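Local coordinates for protein fructosyl amine:oxygen oxidoreductase (Neosartorya fumigata, PDB 4WCT) that probably uses its bound FAD to deglycate fructosyl amines (Amadori products) by oxidation with molecular oxygen, at residues A[424-427]-A[431-434]. Residues are numbered along the deposited sequence; the frame is centred on the assembly and turned at random.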
loop_
_atom_site.group_PDB
_atom_site.type_symbol
_atom_site.label_atom_id
_atom_site.label_comp_id
_atom_site.label_asym_id
_atom_site.label_seq_id
_atom_site.Cartn_x
_atom_site.Cartn_y
_atom_site.Cartn_z
ATOM N N VAL A 424 1.845 -14.491 18.031
ATOM C CA VAL A 424 1.239 -15.611 18.776
ATOM C C VAL A 424 -0.122 -15.182 19.342
ATOM O O VAL A 424 -0.258 -14.076 19.879
ATOM C CB VAL A 424 2.186 -16.096 19.905
ATOM C CG1 VAL A 424 1.510 -17.155 20.752
ATOM C CG2 VAL A 424 3.469 -16.643 19.296
ATOM N N ASP A 425 -1.142 -15.990 19.085
ATOM C CA ASP A 425 -2.535 -15.670 19.439
ATOM C C ASP A 425 -2.984 -14.304 18.923
ATOM O O ASP A 425 -3.756 -13.597 19.577
ATOM C CB ASP A 425 -2.789 -15.737 20.948
ATOM C CG ASP A 425 -2.405 -17.079 21.541
ATOM O OD1 ASP A 425 -2.575 -18.097 20.849
ATOM O OD2 ASP A 425 -1.840 -17.097 22.651
ATOM N N ARG A 426 -2.507 -13.940 17.734
ATOM C CA ARG A 426 -2.934 -12.680 17.145
ATOM C C ARG A 426 -4.463 -12.533 17.174
ATOM O O ARG A 426 -5.211 -13.435 16.769
ATOM C CB ARG A 426 -2.466 -12.636 15.702
ATOM C CG ARG A 426 -2.789 -11.321 15.022
ATOM C CD ARG A 426 -1.875 -11.057 13.864
ATOM N NE ARG A 426 -2.206 -9.807 13.191
ATOM C CZ ARG A 426 -1.539 -9.313 12.162
ATOM N NH1 ARG A 426 -0.645 -10.052 11.535
ATOM N NH2 ARG A 426 -1.877 -8.132 11.670
ATOM N N ASP A 427 -4.924 -11.341 17.542
ATOM C CA ASP A 427 -6.322 -10.957 17.397
ATOM C C ASP A 427 -6.566 -10.338 16.041
ATOM O O ASP A 427 -6.124 -9.198 15.785
ATOM C CB ASP A 427 -6.677 -9.914 18.447
ATOM C CG ASP A 427 -8.114 -9.463 18.366
ATOM O OD1 ASP A 427 -8.914 -10.015 17.593
ATOM O OD2 ASP A 427 -8.471 -8.606 19.199
ATOM N N THR A 431 -8.014 -3.307 15.661
ATOM C CA THR A 431 -8.181 -2.231 14.691
ATOM C C THR A 431 -6.871 -1.527 14.295
ATOM O O THR A 431 -6.863 -0.744 13.355
ATOM C CB THR A 431 -9.210 -1.198 15.174
ATOM O OG1 THR A 431 -8.858 -0.756 16.490
ATOM C CG2 THR A 431 -10.592 -1.787 15.173
ATOM N N GLN A 432 -5.782 -1.833 14.993
ATOM C CA GLN A 432 -4.419 -1.482 14.549
ATOM C C GLN A 432 -4.256 -0.017 14.150
ATOM O O GLN A 432 -3.708 0.334 13.081
ATOM C CB GLN A 432 -3.978 -2.473 13.445
ATOM C CG GLN A 432 -3.968 -3.915 13.980
ATOM C CD GLN A 432 -3.089 -4.884 13.177
ATOM O OE1 GLN A 432 -3.526 -5.967 12.754
ATOM N NE2 GLN A 432 -1.840 -4.509 12.996
ATOM N N ASN A 433 -4.782 0.850 15.021
ATOM C CA ASN A 433 -4.572 2.303 14.926
ATOM C C ASN A 433 -5.247 2.888 13.707
ATOM O O ASN A 433 -4.861 3.948 13.222
ATOM C CB ASN A 433 -3.078 2.675 14.947
ATOM C CG ASN A 433 -2.844 4.137 15.290
ATOM O OD1 ASN A 433 -3.584 4.735 16.095
ATOM N ND2 ASN A 433 -1.878 4.759 14.607
ATOM N N ARG A 434 -6.321 2.253 13.268
ATOM C CA ARG A 434 -7.211 2.846 12.279
ATOM C C ARG A 434 -8.578 3.144 12.858
ATOM O O ARG A 434 -9.027 2.490 13.794
ATOM C CB ARG A 434 -7.378 1.913 11.058
ATOM C CG ARG A 434 -6.090 1.599 10.275
ATOM C CD ARG A 434 -6.387 0.873 8.986
ATOM N NE ARG A 434 -5.207 0.591 8.151
ATOM C CZ ARG A 434 -4.457 -0.503 8.254
ATOM N NH1 ARG A 434 -4.699 -1.423 9.177
ATOM N NH2 ARG A 434 -3.475 -0.705 7.399
HETATM O O HOH W 1 -4.551 -8.298 13.782
#
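Arg-426 and Gln-432 reach for each other across a surface loop. From CB outward, the arginine's CG lies anti to the backbone N (chi1 -176°), and the chain runs extended through CD to NE, which carries the guanidinium across to the glutamine. NE gives its hydrogen to a water 2.9 Å away. Beyond CZ, NH1 hydrogen-bonds Lys-250 O, while NH2 donates a hydrogen bond to Gln-432 OE1 (2.9 Å) and another to Asp-362 O. The bond to OE1 enters on a lone pair, in the carbonyl plane, with an N-H...O angle of 154°; the oxygen sits at the guanidinium edge, although the two flat groups are turned 59° apart. The water donates to Gln-432 OE1 and, at 2.7 Å, to Asp-427 O, bridging the two segments a second time. Gln-432 projects from the type I' turn 431-434, its side chain about 13 Å from the bound FAD, and its NE2 bonds Thr-363 O, which fixes which way the amide is flipped. The contact thus ties the loop between helix 410-413 and strand 442-443 to itself, to the end of strand 352-362 and to Lys-250. NH2 and the water, both donating to OE1, would probably polarise the amide carbonyl, while the bonds from NE, NH1 and NH2 hold the guanidinium against rotation.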